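Local coordinates for 6-phosphogluconate dehydrogenase NAD-binding (Dyadobacter fermentans, PDB 4GBJ), which probably acts as an NAD(P)-dependent oxidoreductase of the 6-phosphogluconate and 3-hydroxyisobutyrate dehydrogenase type, at residues B[9-14]-B[77-82]; B[148-153]-B[158-163]; B[246-251]-B[257-262]. All coordinates share one frame; numbering follows the deposited sequence.

Contact 1: residues B[9-14]-B[77-82]; sequences AFLGLG and ELFSME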
ATOM      1  N   ALA B   9     -35.564   8.165  -8.806  1.00 33.58           N
ATOM      2  CA  ALA B   9     -35.188   7.517 -10.081  1.00 33.72           C
ATOM      3  C   ALA B   9     -33.808   6.865  -9.920  1.00 35.56           C
ATOM      4  O   ALA B   9     -32.944   7.412  -9.252  1.00 34.04           O
ATOM      5  CB  ALA B   9     -35.180   8.507 -11.232  1.00 34.08           C
ATOM      6  N   PHE B  10     -33.619   5.697 -10.499  1.00 33.20           N
ATOM      7  CA  PHE B  10     -32.381   4.945 -10.395  1.00 32.96           C
ATOM      8  C   PHE B  10     -32.006   4.441 -11.764  1.00 38.08           C
ATOM      9  O   PHE B  10     -32.630   3.522 -12.285  1.00 39.85           O
ATOM     10  CB  PHE B  10     -32.537   3.781  -9.401  1.00 35.42           C
ATOM     11  CG  PHE B  10     -31.232   3.376  -8.779  1.00 35.50           C
ATOM     12  CD1 PHE B  10     -30.903   3.783  -7.497  1.00 38.61           C
ATOM     13  CD2 PHE B  10     -30.327   2.593  -9.478  1.00 37.50           C
ATOM     14  CE1 PHE B  10     -29.694   3.400  -6.916  1.00 40.33           C
ATOM     15  CE2 PHE B  10     -29.111   2.217  -8.898  1.00 41.36           C
ATOM     16  CZ  PHE B  10     -28.805   2.612  -7.619  1.00 39.34           C
ATOM     17  N   LEU B  11     -30.974   5.023 -12.339  1.00 34.14           N
ATOM     18  CA  LEU B  11     -30.528   4.725 -13.693  1.00 34.52           C
ATOM     19  C   LEU B  11     -29.197   3.957 -13.708  1.00 39.57           C
ATOM     20  O   LEU B  11     -28.196   4.472 -13.240  1.00 40.05           O
ATOM     21  CB  LEU B  11     -30.388   6.044 -14.447  1.00 33.85           C
ATOM     22  CG  LEU B  11     -31.604   6.986 -14.403  1.00 38.47           C
ATOM     23  CD1 LEU B  11     -31.326   8.250 -15.183  1.00 39.35           C
ATOM     24  CD2 LEU B  11     -32.826   6.331 -14.992  1.00 40.24           C
ATOM     25  N   GLY B  12     -29.200   2.745 -14.260  1.00 36.08           N
ATOM     26  CA  GLY B  12     -28.008   1.912 -14.349  1.00 36.68           C
ATOM     27  C   GLY B  12     -28.016   0.877 -13.247  1.00 43.63           C
ATOM     28  O   GLY B  12     -27.835   1.225 -12.080  1.00 42.94           O
ATOM     29  N   LEU B  13     -28.213  -0.400 -13.618  1.00 44.00           N
ATOM     30  CA  LEU B  13     -28.397  -1.511 -12.706  1.00 45.53           C
ATOM     31  C   LEU B  13     -27.379  -2.615 -12.954  1.00 51.92           C
ATOM     32  O   LEU B  13     -27.734  -3.800 -12.995  1.00 53.32           O
ATOM     33  CB  LEU B  13     -29.821  -2.071 -12.864  1.00 46.16           C
ATOM     34  CG  LEU B  13     -30.968  -1.057 -12.836  1.00 52.13           C
ATOM     35  CD1 LEU B  13     -32.294  -1.747 -13.104  1.00 54.00           C
ATOM     36  CD2 LEU B  13     -31.043  -0.353 -11.501  1.00 55.70           C
ATOM     37  N   GLY B  14     -26.118  -2.238 -13.019  1.00 47.00           N
ATOM     38  CA  GLY B  14     -25.038  -3.201 -13.201  1.00 46.99           C
ATOM     39  C   GLY B  14     -24.701  -3.898 -11.893  1.00 51.68           C
ATOM     40  O   GLY B  14     -25.552  -4.010 -10.999  1.00 50.75           O
ATOM     41  N   GLU B  77     -24.110  10.687 -22.399  1.00 37.97           N
ATOM     42  CA  GLU B  77     -25.145  10.256 -23.371  1.00 38.73           C
ATOM     43  C   GLU B  77     -26.515  10.271 -22.710  1.00 39.75           C
ATOM     44  O   GLU B  77     -27.517  10.595 -23.333  1.00 39.62           O
ATOM     45  CB  GLU B  77     -24.820   8.838 -23.901  1.00 41.53           C
ATOM     46  CG  GLU B  77     -25.966   8.043 -24.538  1.00 53.93           C
ATOM     47  CD  GLU B  77     -25.581   6.635 -24.964  1.00 74.16           C
ATOM     48  OE1 GLU B  77     -24.628   6.069 -24.379  1.00 63.30           O
ATOM     49  OE2 GLU B  77     -26.267   6.078 -25.852  1.00 65.16           O
ATOM     50  N   LEU B  78     -26.567   9.856 -21.460  1.00 34.86           N
ATOM     51  CA  LEU B  78     -27.820   9.785 -20.752  1.00 33.70           C
ATOM     52  C   LEU B  78     -28.255  11.144 -20.229  1.00 33.20           C
ATOM     53  O   LEU B  78     -29.415  11.494 -20.355  1.00 32.84           O
ATOM     54  CB  LEU B  78     -27.668   8.809 -19.591  1.00 33.56           C
ATOM     55  CG  LEU B  78     -28.949   8.446 -18.887  1.00 39.21           C
ATOM     56  CD1 LEU B  78     -29.954   7.871 -19.879  1.00 43.68           C
ATOM     57  CD2 LEU B  78     -28.676   7.480 -17.764  1.00 37.11           C
ATOM     58  N   PHE B  79     -27.347  11.901 -19.629  1.00 28.26           N
ATOM     59  CA  PHE B  79     -27.684  13.183 -19.054  1.00 28.03           C
ATOM     60  C   PHE B  79     -27.635  14.327 -20.092  1.00 35.54           C
ATOM     61  O   PHE B  79     -26.884  15.310 -19.972  1.00 35.57           O
ATOM     62  CB  PHE B  79     -26.814  13.456 -17.816  1.00 28.68           C
ATOM     63  CG  PHE B  79     -27.370  12.635 -16.676  1.00 29.05           C
ATOM     64  CD1 PHE B  79     -28.372  13.138 -15.871  1.00 32.60           C
ATOM     65  CD2 PHE B  79     -27.053  11.289 -16.547  1.00 31.31           C
ATOM     66  CE1 PHE B  79     -28.978  12.339 -14.900  1.00 33.13           C
ATOM     67  CE2 PHE B  79     -27.687  10.484 -15.579  1.00 32.20           C
ATOM     68  CZ  PHE B  79     -28.666  11.012 -14.795  1.00 29.68           C
ATOM     69  N   SER B  80     -28.523  14.214 -21.076  1.00 32.00           N
ATOM     70  CA  SER B  80     -28.684  15.207 -22.126  1.00 33.15           C
ATOM     71  C   SER B  80     -29.336  16.432 -21.532  1.00 38.29           C
ATOM     72  O   SER B  80     -29.922  16.343 -20.457  1.00 35.87           O
ATOM     73  CB  SER B  80     -29.566  14.636 -23.230  1.00 38.38           C
ATOM     74  OG  SER B  80     -30.859  14.363 -22.699  1.00 50.83           O
HETATM   75  N   MSE B  81     -29.311  17.555 -22.247  1.00 37.04           N
HETATM   76  CA  MSE B  81     -29.976  18.782 -21.788  1.00 36.88           C
HETATM   77  C   MSE B  81     -31.481  18.592 -21.498  1.00 40.82           C
HETATM   78  O   MSE B  81     -31.987  19.193 -20.557  1.00 40.73           O
HETATM   79  CB  MSE B  81     -29.832  19.888 -22.852  1.00 40.29           C
HETATM   80  CG  MSE B  81     -28.459  20.534 -22.875  1.00 44.68           C
HETATM   81 SE   MSE B  81     -28.617  22.201 -23.994  0.49 53.13          SE
HETATM   82  CE  MSE B  81     -29.349  21.559 -25.558  1.00 51.72           C
ATOM     83  N   GLU B  82     -32.185  17.791 -22.323  1.00 40.40           N
ATOM     84  CA  GLU B  82     -33.624  17.577 -22.196  1.00 41.66           C
ATOM     85  C   GLU B  82     -33.954  16.709 -20.976  1.00 41.34           C
ATOM     86  O   GLU B  82     -34.954  16.969 -20.321  1.00 39.98           O
ATOM     87  CB  GLU B  82     -34.244  16.994 -23.483  1.00 45.80           C
ATOM     88  CG  GLU B  82     -33.911  15.538 -23.758  1.00 67.58           C
ATOM     89  CD  GLU B  82     -33.908  15.176 -25.235  1.00 99.29           C
ATOM     90  OE1 GLU B  82     -32.823  14.837 -25.764  1.00 83.70           O
ATOM     91  OE2 GLU B  82     -34.982  15.282 -25.873  1.00 96.82           O
TER
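Leu11, at the end of strand 8-11, meets Leu78 and Phe79 through a small apolar patch, a worked example of how a Rossmann strand is covered by a helix end. The packing is concentrated on one methyl: Leu11 CD1 lies 3.8 Å from Leu78 CD2 and 3.9 Å from Phe79 CZ. Leu78 CD2 also reaches back along the leucine, 4.0 Å from Leu11 CB. A first torsion of -170° swings CG of Leu78 away from the backbone N, and its CD2 is the methyl that reaches Leu11. The CB of Phe79 points across the contact rather than at it, but the far end of the ring, CZ, comes nearer and meets Leu11 obliquely.

Leu11 and Phe79 are buried, whereas Leu78 is partly exposed and forms the looser side. Phe79 is the centre of an inverse gamma turn following helix 72-78; beyond it the chain leads through Ser80, at the N-cap of the next helix, to exposed residues.

Gly12 and Gly14, following the strand, are consistent with the GxGxxG turn of Rossmann-type dinucleotide-binding domains. Strand 8-11 itself runs between strands 31-34 and 64-67; Trp34 touches both leucines, and Phe79 stacks on His93 while touching Ser67.

Contact 2: residues B[148-153]-B[158-163]; sequences RIKPIV and KGVFDF
Val160 turns its two methyls toward helix 143-153, and each meets a different side chain: CG1 goes to Lys150 and CG2 to Val153. This division of labour illustrates how a single branched residue on a strand can engage two positions about one turn apart on a helix. Val160 CG1 is anti to its backbone N (chi1 -176°), which directs the other methyl, CG2, to the side where Val153 waits.

Against Val153 the approach is nearly perpendicular, methyl on methyl, with Val153 CG2 4.2 Å from Val160 CG2. Lys150 behaves differently. Its chain is extended from CB onward, with CG anti to the backbone N (chi1 179°), and slants past the valine, using aliphatic carbons for the touch: both CD and CE of Lys150 lie 4.2 Å from Val160 CG1. The ammonium group is carried beyond the valine, on the exposed side of the contact. There Lys150 NZ is 6.4 Å from Asp162 OD1, too far for a salt bridge, although the opposite charge may add a mild long-range attraction; the carboxylate has a closer partner in Lys146, paired with Asp162 OD2. The contact is therefore loose van der Waals packing, buried at Val153 and open at Lys150.

Together the segments form the second half of a beta-alpha-beta unit, strand 136-139, helix 143-153 and strand 159-162. Val153 rests on Ile137 and Phe66, Val160 on Leu139, and strand 159-162 pairs with strand 136-139 at the sheet's edge within the chain, where Phe161 and Phe163 pack against Met208 and Ser204 of the second subunit.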
ATOM      1  N   ARG B 148     -29.756  16.630   1.486  1.00 41.11           N
ATOM      2  CA  ARG B 148     -30.980  15.908   1.113  1.00 40.74           C
ATOM      3  C   ARG B 148     -30.736  14.403   0.834  1.00 43.25           C
ATOM      4  O   ARG B 148     -31.592  13.590   1.113  1.00 43.91           O
ATOM      5  CB  ARG B 148     -31.567  16.545  -0.164  1.00 36.44           C
ATOM      6  CG  ARG B 148     -32.882  15.935  -0.599  1.00 40.62           C
ATOM      7  CD  ARG B 148     -33.404  16.651  -1.825  1.00 39.25           C
ATOM      8  NE  ARG B 148     -34.657  16.068  -2.292  1.00 43.11           N
ATOM      9  CZ  ARG B 148     -35.275  16.419  -3.412  1.00 55.35           C
ATOM     10  NH1 ARG B 148     -34.756  17.352  -4.198  1.00 37.24           N
ATOM     11  NH2 ARG B 148     -36.430  15.847  -3.750  1.00 46.90           N
ATOM     12  N   ILE B 149     -29.607  14.042   0.242  1.00 37.46           N
ATOM     13  CA  ILE B 149     -29.378  12.645  -0.169  1.00 35.58           C
ATOM     14  C   ILE B 149     -28.497  11.888   0.808  1.00 39.96           C
ATOM     15  O   ILE B 149     -28.482  10.657   0.748  1.00 38.41           O
ATOM     16  CB  ILE B 149     -28.834  12.557  -1.637  1.00 35.69           C
ATOM     17  CG1 ILE B 149     -27.437  13.215  -1.828  1.00 32.47           C
ATOM     18  CG2 ILE B 149     -29.864  13.227  -2.586  1.00 36.97           C
ATOM     19  CD1 ILE B 149     -26.203  12.274  -1.590  1.00 30.22           C
ATOM     20  N   LYS B 150     -27.812  12.573   1.739  1.00 38.80           N
ATOM     21  CA  LYS B 150     -26.957  11.875   2.706  1.00 38.91           C
ATOM     22  C   LYS B 150     -27.719  10.809   3.474  1.00 42.47           C
ATOM     23  O   LYS B 150     -27.202   9.708   3.618  1.00 41.62           O
ATOM     24  CB  LYS B 150     -26.275  12.835   3.697  1.00 42.60           C
ATOM     25  CG  LYS B 150     -25.413  12.102   4.709  1.00 45.28           C
ATOM     26  CD  LYS B 150     -24.419  13.005   5.377  1.00 54.29           C
ATOM     27  CE  LYS B 150     -23.681  12.294   6.503  1.00 53.14           C
ATOM     28  NZ  LYS B 150     -22.835  13.238   7.271  1.00 71.87           N
ATOM     29  N   PRO B 151     -28.948  11.072   3.951  1.00 41.35           N
ATOM     30  CA  PRO B 151     -29.690  10.017   4.681  1.00 42.76           C
ATOM     31  C   PRO B 151     -30.040   8.820   3.796  1.00 43.42           C
ATOM     32  O   PRO B 151     -30.176   7.723   4.307  1.00 40.86           O
ATOM     33  CB  PRO B 151     -30.946  10.727   5.181  1.00 46.12           C
ATOM     34  CG  PRO B 151     -30.766  12.165   4.899  1.00 49.75           C
ATOM     35  CD  PRO B 151     -29.745  12.314   3.854  1.00 43.79           C
ATOM     36  N   ILE B 152     -30.154   9.018   2.463  1.00 40.32           N
ATOM     37  CA  ILE B 152     -30.444   7.909   1.565  1.00 39.38           C
ATOM     38  C   ILE B 152     -29.184   7.016   1.414  1.00 40.97           C
ATOM     39  O   ILE B 152     -29.284   5.811   1.551  1.00 38.30           O
ATOM     40  CB  ILE B 152     -30.959   8.381   0.189  1.00 40.32           C
ATOM     41  CG1 ILE B 152     -32.206   9.326   0.331  1.00 43.04           C
ATOM     42  CG2 ILE B 152     -31.343   7.148  -0.671  1.00 40.31           C
ATOM     43  CD1 ILE B 152     -32.509  10.121  -0.897  1.00 46.10           C
ATOM     44  N   VAL B 153     -28.033   7.602   1.109  1.00 37.97           N
ATOM     45  CA  VAL B 153     -26.815   6.817   0.838  1.00 36.62           C
ATOM     46  C   VAL B 153     -26.259   6.131   2.094  1.00 39.35           C
ATOM     47  O   VAL B 153     -25.611   5.111   1.940  1.00 36.83           O
ATOM     48  CB  VAL B 153     -25.729   7.607   0.096  1.00 37.35           C
ATOM     49  CG1 VAL B 153     -26.335   8.296  -1.118  1.00 35.10           C
ATOM     50  CG2 VAL B 153     -25.004   8.612   0.985  1.00 37.66           C
ATOM     51  N   LYS B 158     -20.985   2.405   4.921  1.00 45.53           N
ATOM     52  CA  LYS B 158     -20.592   2.668   6.293  1.00 46.18           C
ATOM     53  C   LYS B 158     -20.230   4.157   6.352  1.00 48.01           C
ATOM     54  O   LYS B 158     -20.951   4.939   6.946  1.00 50.02           O
ATOM     55  CB  LYS B 158     -19.418   1.746   6.694  1.00 47.80           C
ATOM     56  CG  LYS B 158     -18.781   2.046   8.032  1.00 60.08           C
ATOM     57  CD  LYS B 158     -17.673   1.027   8.350  1.00 56.63           C
ATOM     58  CE  LYS B 158     -16.721   1.517   9.409  1.00 67.95           C
ATOM     59  NZ  LYS B 158     -17.382   1.637  10.739  1.00 90.65           N
ATOM     60  N   GLY B 159     -19.190   4.554   5.634  1.00 40.74           N
ATOM     61  CA  GLY B 159     -18.721   5.934   5.662  1.00 38.33           C
ATOM     62  C   GLY B 159     -19.187   6.821   4.536  1.00 37.99           C
ATOM     63  O   GLY B 159     -19.220   6.415   3.374  1.00 33.32           O
ATOM     64  N   VAL B 160     -19.469   8.080   4.899  1.00 36.72           N
ATOM     65  CA  VAL B 160     -19.850   9.156   4.011  1.00 35.31           C
ATOM     66  C   VAL B 160     -18.851  10.270   4.241  1.00 38.49           C
ATOM     67  O   VAL B 160     -18.803  10.808   5.338  1.00 40.37           O
ATOM     68  CB  VAL B 160     -21.309   9.625   4.228  1.00 38.77           C
ATOM     69  CG1 VAL B 160     -21.687  10.693   3.200  1.00 36.55           C
ATOM     70  CG2 VAL B 160     -22.274   8.454   4.135  1.00 39.75           C
ATOM     71  N   PHE B 161     -18.038  10.600   3.228  1.00 31.51           N
ATOM     72  CA  PHE B 161     -17.030  11.653   3.350  1.00 30.46           C
ATOM     73  C   PHE B 161     -17.447  12.832   2.484  1.00 34.74           C
ATOM     74  O   PHE B 161     -17.837  12.649   1.337  1.00 38.92           O
ATOM     75  CB  PHE B 161     -15.640  11.131   2.973  1.00 29.75           C
ATOM     76  CG  PHE B 161     -15.200  10.007   3.875  1.00 30.15           C
ATOM     77  CD1 PHE B 161     -14.393  10.253   4.984  1.00 31.31           C
ATOM     78  CD2 PHE B 161     -15.629   8.704   3.646  1.00 30.24           C
ATOM     79  CE1 PHE B 161     -14.043   9.221   5.854  1.00 32.92           C
ATOM     80  CE2 PHE B 161     -15.225   7.659   4.485  1.00 32.69           C
ATOM     81  CZ  PHE B 161     -14.440   7.919   5.584  1.00 31.89           C
ATOM     82  N   ASP B 162     -17.403  14.026   3.030  1.00 30.00           N
ATOM     83  CA  ASP B 162     -17.797  15.230   2.331  1.00 29.13           C
ATOM     84  C   ASP B 162     -16.578  15.996   1.847  1.00 33.02           C
ATOM     85  O   ASP B 162     -15.732  16.342   2.647  1.00 36.34           O
ATOM     86  CB  ASP B 162     -18.647  16.093   3.253  1.00 31.65           C
ATOM     87  CG  ASP B 162     -19.433  17.178   2.528  1.00 47.38           C
ATOM     88  OD1 ASP B 162     -20.626  17.393   2.874  1.00 56.24           O
ATOM     89  OD2 ASP B 162     -18.853  17.854   1.674  1.00 46.32           O
ATOM     90  N   PHE B 163     -16.484  16.255   0.544  1.00 30.13           N
ATOM     91  CA  PHE B 163     -15.340  16.975  -0.041  1.00 29.99           C
ATOM     92  C   PHE B 163     -15.735  18.395  -0.582  1.00 34.55           C
ATOM     93  O   PHE B 163     -15.020  18.949  -1.426  1.00 33.81           O
ATOM     94  CB  PHE B 163     -14.672  16.080  -1.121  1.00 29.36           C
ATOM     95  CG  PHE B 163     -13.768  15.068  -0.458  1.00 29.90           C
ATOM     96  CD1 PHE B 163     -12.453  15.382  -0.158  1.00 30.97           C
ATOM     97  CD2 PHE B 163     -14.269  13.864   0.002  1.00 32.23           C
ATOM     98  CE1 PHE B 163     -11.671  14.524   0.611  1.00 33.17           C
ATOM     99  CE2 PHE B 163     -13.453  12.970   0.694  1.00 34.42           C
ATOM    100  CZ  PHE B 163     -12.175  13.332   1.042  1.00 32.18           C
TER

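Contact 3: residues B[246-251]-B[257-262]; sequences NLTLQT and APMPFA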
ATOM      1  N   ASN B 246      -5.685   6.371 -17.084  1.00 17.76           N
ATOM      2  CA  ASN B 246      -5.684   7.486 -18.032  1.00 17.98           C
ATOM      3  C   ASN B 246      -6.529   8.645 -17.546  1.00 24.73           C
ATOM      4  O   ASN B 246      -6.121   9.794 -17.777  1.00 26.10           O
ATOM      5  CB  ASN B 246      -6.132   7.071 -19.414  1.00 23.71           C
ATOM      6  CG  ASN B 246      -5.048   6.333 -20.194  1.00 27.10           C
ATOM      7  OD1 ASN B 246      -3.854   6.476 -19.958  1.00 26.32           O
ATOM      8  ND2 ASN B 246      -5.424   5.503 -21.138  1.00 20.48           N
ATOM      9  N   LEU B 247      -7.661   8.384 -16.812  1.00 20.35           N
ATOM     10  CA  LEU B 247      -8.458   9.476 -16.214  1.00 19.82           C
ATOM     11  C   LEU B 247      -7.588  10.196 -15.169  1.00 22.75           C
ATOM     12  O   LEU B 247      -7.594  11.406 -15.085  1.00 21.60           O
ATOM     13  CB  LEU B 247      -9.737   8.946 -15.540  1.00 19.91           C
ATOM     14  CG  LEU B 247     -10.859   8.345 -16.412  1.00 25.50           C
ATOM     15  CD1 LEU B 247     -11.995   7.939 -15.568  1.00 26.82           C
ATOM     16  CD2 LEU B 247     -11.355   9.333 -17.461  1.00 30.57           C
ATOM     17  N   THR B 248      -6.843   9.428 -14.363  1.00 23.07           N
ATOM     18  CA  THR B 248      -5.949   9.979 -13.348  1.00 21.72           C
ATOM     19  C   THR B 248      -4.854  10.835 -13.989  1.00 23.45           C
ATOM     20  O   THR B 248      -4.564  11.946 -13.515  1.00 23.60           O
ATOM     21  CB  THR B 248      -5.384   8.835 -12.531  1.00 24.65           C
ATOM     22  OG1 THR B 248      -6.486   8.179 -11.907  1.00 33.69           O
ATOM     23  CG2 THR B 248      -4.321   9.293 -11.520  1.00 23.81           C
ATOM     24  N   LEU B 249      -4.203  10.307 -15.010  1.00 18.72           N
ATOM     25  CA  LEU B 249      -3.145  11.048 -15.687  1.00 20.29           C
ATOM     26  C   LEU B 249      -3.670  12.333 -16.308  1.00 25.39           C
ATOM     27  O   LEU B 249      -2.998  13.358 -16.211  1.00 23.89           O
ATOM     28  CB  LEU B 249      -2.460  10.194 -16.733  1.00 19.45           C
ATOM     29  CG  LEU B 249      -1.588   9.080 -16.158  1.00 20.79           C
ATOM     30  CD1 LEU B 249      -1.340   7.965 -17.209  1.00 19.81           C
ATOM     31  CD2 LEU B 249      -0.250   9.659 -15.649  1.00 18.84           C
ATOM     32  N   GLN B 250      -4.874  12.298 -16.905  1.00 24.03           N
ATOM     33  CA  GLN B 250      -5.456  13.527 -17.466  1.00 23.95           C
ATOM     34  C   GLN B 250      -5.744  14.523 -16.378  1.00 26.07           C
ATOM     35  O   GLN B 250      -5.517  15.718 -16.556  1.00 26.44           O
ATOM     36  CB  GLN B 250      -6.745  13.231 -18.237  1.00 25.56           C
ATOM     37  CG  GLN B 250      -7.302  14.436 -19.018  1.00 34.66           C
ATOM     38  CD  GLN B 250      -6.320  14.899 -20.104  1.00 65.48           C
ATOM     39  OE1 GLN B 250      -5.910  14.088 -20.946  1.00 68.98           O
ATOM     40  NE2 GLN B 250      -5.888  16.201 -20.125  1.00 35.82           N
ATOM     41  N   THR B 251      -6.360  14.046 -15.286  1.00 22.20           N
ATOM     42  CA  THR B 251      -6.729  14.886 -14.155  1.00 21.56           C
ATOM     43  C   THR B 251      -5.473  15.550 -13.565  1.00 24.92           C
ATOM     44  O   THR B 251      -5.480  16.752 -13.295  1.00 23.91           O
ATOM     45  CB  THR B 251      -7.489  14.036 -13.119  1.00 25.46           C
ATOM     46  OG1 THR B 251      -8.698  13.621 -13.731  1.00 31.46           O
ATOM     47  CG2 THR B 251      -7.788  14.782 -11.845  1.00 28.82           C
ATOM     48  N   ALA B 257       0.501  18.415 -12.493  1.00 23.29           N
ATOM     49  CA  ALA B 257       1.080  17.482 -11.532  1.00 21.38           C
ATOM     50  C   ALA B 257       1.529  16.173 -12.200  1.00 24.32           C
ATOM     51  O   ALA B 257       0.728  15.351 -12.613  1.00 22.87           O
ATOM     52  CB  ALA B 257       0.081  17.192 -10.393  1.00 21.86           C
ATOM     53  N   PRO B 258       2.841  15.932 -12.301  1.00 22.23           N
ATOM     54  CA  PRO B 258       3.291  14.644 -12.798  1.00 22.02           C
ATOM     55  C   PRO B 258       2.905  13.503 -11.839  1.00 22.95           C
ATOM     56  O   PRO B 258       2.763  13.715 -10.643  1.00 22.17           O
ATOM     57  CB  PRO B 258       4.808  14.842 -12.882  1.00 23.61           C
ATOM     58  CG  PRO B 258       4.975  16.293 -13.022  1.00 26.36           C
ATOM     59  CD  PRO B 258       3.976  16.837 -12.086  1.00 22.38           C
HETATM   60  N   MSE B 259       2.757  12.285 -12.357  1.00 20.20           N
HETATM   61  CA  MSE B 259       2.444  11.095 -11.569  1.00 18.98           C
HETATM   62  C   MSE B 259       3.338   9.943 -12.034  1.00 21.68           C
HETATM   63  O   MSE B 259       2.838   9.059 -12.712  1.00 19.64           O
HETATM   64  CB  MSE B 259       0.946  10.677 -11.739  1.00 21.12           C
HETATM   65  CG  MSE B 259      -0.100  11.714 -11.415  1.00 26.22           C
HETATM   66 SE   MSE B 259      -0.291  12.128  -9.570  0.68 28.75          SE
HETATM   67  CE  MSE B 259      -1.532  10.713  -9.275  1.00 26.54           C
ATOM     68  N   PRO B 260       4.648   9.936 -11.683  1.00 20.14           N
ATOM     69  CA  PRO B 260       5.571   8.922 -12.205  1.00 19.83           C
ATOM     70  C   PRO B 260       5.145   7.497 -12.010  1.00 20.63           C
ATOM     71  O   PRO B 260       5.258   6.746 -12.974  1.00 22.06           O
ATOM     72  CB  PRO B 260       6.889   9.241 -11.454  1.00 22.78           C
ATOM     73  CG  PRO B 260       6.832  10.675 -11.265  1.00 24.89           C
ATOM     74  CD  PRO B 260       5.396  10.964 -10.928  1.00 20.88           C
ATOM     75  N   PHE B 261       4.559   7.129 -10.839  1.00 18.77           N
ATOM     76  CA  PHE B 261       4.057   5.804 -10.632  1.00 19.65           C
ATOM     77  C   PHE B 261       2.919   5.492 -11.605  1.00 22.72           C
ATOM     78  O   PHE B 261       2.824   4.370 -12.115  1.00 19.28           O
ATOM     79  CB  PHE B 261       3.565   5.608  -9.166  1.00 21.36           C
ATOM     80  CG  PHE B 261       4.601   5.294  -8.104  1.00 20.20           C
ATOM     81  CD1 PHE B 261       5.951   5.203  -8.424  1.00 20.32           C
ATOM     82  CD2 PHE B 261       4.207   4.846  -6.857  1.00 19.48           C
ATOM     83  CE1 PHE B 261       6.890   4.824  -7.449  1.00 20.31           C
ATOM     84  CE2 PHE B 261       5.135   4.441  -5.911  1.00 22.75           C
ATOM     85  CZ  PHE B 261       6.467   4.439  -6.206  1.00 20.31           C
ATOM     86  N   ALA B 262       2.031   6.451 -11.823  1.00 21.27           N
ATOM     87  CA  ALA B 262       0.902   6.201 -12.745  1.00 22.33           C
ATOM     88  C   ALA B 262       1.379   5.919 -14.205  1.00 23.48           C
ATOM     89  O   ALA B 262       0.751   5.133 -14.913  1.00 23.16           O
ATOM     90  CB  ALA B 262      -0.091   7.354 -12.704  1.00 24.08           C
TER
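Leu249 and Ala262 make the closest approach between residues 246-251 and 257-262, with Leu249 CD2 3.7 Å from Ala262 CB. The leucine CG follows at 4.1 Å from the same Ala262 CB, and Leu249 CD2 also lies 4.2 Å from Met259 CB, so one branch of Leu249 bridges the alanine methyl and the root of the selenomethionine. Although Leu249 leaves its backbone to the side, its CD2 end swings inward to make these contacts.

A second touch lies alongside the first. Selenomethionine Met259 is bent at both chi2 (-71°) and chi3 (-87°), which folds its chain so that CE, rather than SE, meets Thr248: Met259 CE is 3.9 Å from Thr248 CG2, the two side chains crossing at about a right angle. The threonine is turned to offer that methyl, CG2 being anti to its backbone N, while OG1 bonds weakly to Asp244 O of its own helix.

Behind these groups lies a second layer. Leu175 and Phe179 of helix 169-197 back Thr248 and Ala262 respectively, and the second subunit supplies Met194 against Thr248 and Glu190 against Met259. Within helix 238-254, Thr251 OG1 donates to Leu247 O at 2.8 Å, and Thr251 N reaches the same oxygen from the opposite face of its carbonyl plane, so that this acceptor is doubly gripped.

Across the interface, then, the chemistry is wholly apolar, and the threonine hydroxyls look to backbone carbonyls of their own helix. Such contacts depend on the fit of methyl and methylene groups where the chain turns from helix 238-254 into helix 260-274. The side chain of Thr248 is about 8 Å from that of Lys174, the predicted active-site residue.

How the contacts relate
From the N terminus, contact 1 closes first, a long loop of 62 residues that brings the first strand of the Rossmann-type sheet to the end of helix 72-78. Contact 2 follows, shutting a turn of only four residues between a helix and the last strand of that sheet. Contact 3, with five residues between its segments, closes a helix hairpin in the C-terminal, mostly helical part of the chain. The three are in series, none nesting or crossing. Contacts 1 and 2 serve the same sheet, their nearest atoms about 7 Å apart, whereas contact 3 lies about 28 Å from each, centre to centre. Contacts 2 and 3 both reach the second subunit.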